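Local coordinates for high affinity transport system protein p37 (Mycoplasma hyorhinis, PDB 3E79) that is part of a high-affinity transport system, probably as a membrane-anchored lipoprotein that binds thiamine, at residues K230-W235 with E333-T338. Sequence-based numbering, arbitrary orientation.
With I3C (5-amino-2,4,6-triiodobenzene-1,3-dicarboxylic acid), chain B.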
loop_
_atom_site.group_PDB
_atom_site.type_symbol
_atom_site.label_atom_id
_atom_site.label_comp_id
_atom_site.label_asym_id
_atom_site.label_seq_id
_atom_site.Cartn_x
_atom_site.Cartn_y
_atom_site.Cartn_z
ATOM N N LYS A 230 -28.574 5.209 -9.816
ATOM C CA LYS A 230 -29.228 5.129 -8.523
ATOM C C LYS A 230 -28.200 5.262 -7.399
ATOM O O LYS A 230 -28.449 5.886 -6.370
ATOM C CB LYS A 230 -29.975 3.803 -8.372
ATOM C CG LYS A 230 -31.333 3.740 -9.053
ATOM C CD LYS A 230 -32.172 2.618 -8.475
ATOM C CE LYS A 230 -32.145 1.375 -9.347
ATOM N NZ LYS A 230 -31.011 1.394 -10.311
ATOM N N ILE A 231 -27.038 4.653 -7.613
ATOM C CA ILE A 231 -25.974 4.754 -6.599
ATOM C C ILE A 231 -25.473 6.175 -6.539
ATOM O O ILE A 231 -25.289 6.773 -5.472
ATOM C CB ILE A 231 -24.841 3.763 -6.910
ATOM C CG1 ILE A 231 -25.269 2.298 -6.748
ATOM C CG2 ILE A 231 -23.606 4.051 -6.070
ATOM C CD1 ILE A 231 -24.304 1.296 -7.357
ATOM N N LYS A 232 -25.259 6.796 -7.700
ATOM C CA LYS A 232 -24.752 8.186 -7.627
ATOM C C LYS A 232 -25.794 9.118 -7.043
ATOM O O LYS A 232 -25.491 10.047 -6.290
ATOM C CB LYS A 232 -24.289 8.629 -9.021
ATOM C CG LYS A 232 -23.130 7.757 -9.509
ATOM C CD LYS A 232 -22.327 8.430 -10.595
ATOM C CE LYS A 232 -22.741 7.985 -11.983
ATOM N NZ LYS A 232 -21.579 7.559 -12.807
ATOM N N LYS A 233 -27.072 8.854 -7.363
ATOM C CA LYS A 233 -28.127 9.613 -6.709
ATOM C C LYS A 233 -28.110 9.455 -5.191
ATOM O O LYS A 233 -28.240 10.430 -4.454
ATOM C CB LYS A 233 -29.532 9.186 -7.164
ATOM C CG LYS A 233 -30.554 9.608 -6.108
ATOM C CD LYS A 233 -31.491 8.499 -5.693
ATOM C CE LYS A 233 -30.883 7.462 -4.765
ATOM N NZ LYS A 233 -31.134 6.077 -5.273
ATOM N N ALA A 234 -27.983 8.219 -4.706
ATOM C CA ALA A 234 -27.969 8.062 -3.241
ATOM C C ALA A 234 -26.777 8.765 -2.600
ATOM O O ALA A 234 -26.848 9.303 -1.482
ATOM C CB ALA A 234 -27.988 6.575 -2.937
ATOM N N TRP A 235 -25.652 8.780 -3.308
ATOM C CA TRP A 235 -24.446 9.491 -2.915
ATOM C C TRP A 235 -24.701 10.991 -2.917
ATOM O O TRP A 235 -24.395 11.718 -1.962
ATOM C CB TRP A 235 -23.292 9.174 -3.876
ATOM C CG TRP A 235 -22.045 9.972 -3.609
ATOM C CD1 TRP A 235 -21.677 11.137 -4.212
ATOM C CD2 TRP A 235 -20.991 9.660 -2.671
ATOM N NE1 TRP A 235 -20.469 11.572 -3.709
ATOM C CE2 TRP A 235 -20.029 10.678 -2.761
ATOM C CE3 TRP A 235 -20.785 8.611 -1.771
ATOM C CZ2 TRP A 235 -18.857 10.708 -1.987
ATOM C CZ3 TRP A 235 -19.628 8.636 -1.008
ATOM C CH2 TRP A 235 -18.688 9.666 -1.123
ATOM N N GLU A 333 -16.713 1.182 -12.128
ATOM C CA GLU A 333 -15.993 2.439 -12.298
ATOM C C GLU A 333 -15.695 3.047 -10.927
ATOM O O GLU A 333 -16.326 2.605 -9.963
ATOM C CB GLU A 333 -16.777 3.412 -13.168
ATOM C CG GLU A 333 -18.012 4.013 -12.540
ATOM C CD GLU A 333 -19.011 4.541 -13.556
ATOM O OE1 GLU A 333 -19.928 5.266 -13.120
ATOM O OE2 GLU A 333 -18.956 4.263 -14.771
ATOM N N ALA A 334 -14.767 4.003 -10.934
ATOM C CA ALA A 334 -14.377 4.669 -9.699
ATOM C C ALA A 334 -15.385 5.746 -9.327
ATOM O O ALA A 334 -15.830 6.513 -10.189
ATOM C CB ALA A 334 -12.973 5.262 -9.811
ATOM N N LEU A 335 -15.730 5.788 -8.041
ATOM C CA LEU A 335 -16.633 6.830 -7.559
ATOM C C LEU A 335 -15.841 7.987 -6.977
ATOM O O LEU A 335 -16.081 9.152 -7.289
ATOM C CB LEU A 335 -17.597 6.252 -6.530
ATOM C CG LEU A 335 -18.521 7.251 -5.826
ATOM C CD1 LEU A 335 -19.632 7.674 -6.772
ATOM C CD2 LEU A 335 -19.082 6.641 -4.546
ATOM N N ILE A 336 -14.891 7.650 -6.107
ATOM C CA ILE A 336 -14.055 8.656 -5.449
ATOM C C ILE A 336 -12.820 7.984 -4.844
ATOM O O ILE A 336 -12.859 6.779 -4.583
ATOM C CB ILE A 336 -14.861 9.383 -4.367
ATOM C CG1 ILE A 336 -14.173 10.585 -3.717
ATOM C CG2 ILE A 336 -15.284 8.383 -3.287
ATOM C CD1 ILE A 336 -15.111 11.434 -2.876
ATOM N N VAL A 337 -11.733 8.707 -4.634
ATOM C CA VAL A 337 -10.565 8.106 -3.967
ATOM C C VAL A 337 -10.532 8.630 -2.544
ATOM O O VAL A 337 -11.451 9.339 -2.124
ATOM C CB VAL A 337 -9.263 8.372 -4.721
ATOM C CG1 VAL A 337 -9.362 7.815 -6.148
ATOM C CG2 VAL A 337 -8.921 9.856 -4.784
ATOM N N THR A 338 -9.525 8.299 -1.743
ATOM C CA THR A 338 -9.564 8.770 -0.350
ATOM C C THR A 338 -8.498 9.832 -0.111
ATOM O O THR A 338 -7.740 10.177 -1.028
ATOM C CB THR A 338 -9.328 7.595 0.616
ATOM O OG1 THR A 338 -7.956 7.171 0.472
ATOM C CG2 THR A 338 -10.190 6.393 0.259
HETATM I I3 I3C B . -20.455 13.015 -7.708
HETATM I I2 I3C B . -17.408 9.004 -10.929
HETATM I I1 I3C B . -21.639 12.316 -13.593
HETATM O O8 I3C B . -21.736 14.625 -10.427
HETATM O O9 I3C B . -23.105 12.852 -10.290
HETATM C C10 I3C B . -19.213 10.168 -13.302
HETATM N N13 I3C B . -18.405 10.755 -8.462
HETATM C C1 I3C B . -20.818 12.430 -10.654
HETATM C C6 I3C B . -20.049 12.100 -9.537
HETATM C C5 I3C B . -19.050 11.132 -9.579
HETATM C C4 I3C B . -18.772 10.566 -10.831
HETATM C C3 I3C B . -19.545 10.851 -11.966
HETATM C C2 I3C B . -20.553 11.820 -11.881
HETATM C C7 I3C B . -21.995 13.413 -10.444
HETATM O O11 I3C B . -19.884 9.183 -13.662
HETATM O O12 I3C B . -18.275 10.671 -13.949
#
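Lys232 and Glu333 form the charged part of this contact, a salt bridge in which NZ of Lys232 sits 2.8 Å from OE1 of Glu333, almost along the C-O axis of that oxygen. The two side chains meet at about a right angle. Bends at its third and fourth torsions carry the lysine amine over to the strand, while the glutamate runs extended beyond CG. The same amine points to carboxylate oxygen O11 of I3C, a triiodinated phasing compound, at a modelled 2.5 Å, too short to trust in detail; it probably lies between two carboxylates. That additive also gives a hydrogen bond from its amino N13 to the backbone O of Leu335, 3.1 Å long and bent to 141°. Helix 225-236 here flanks strand 331-337, an outer strand of the five-stranded mixed sheet in this periplasmic-binding-protein-like fold; segments 230-235 and 333-337 run nearly parallel, 13° between their axes. The apolar part belongs to Trp235. CD2 of Leu335 lies over one face of the indole in a CH-pi contact, 4.1 Å from the six-membered ring centroid and displaced toward the rim. Ile336 comes in obliquely, its CD1 3.9 Å from CZ2 of Trp235. Gly165 O accepts from the indole NE1, and His269 stacks on the ring.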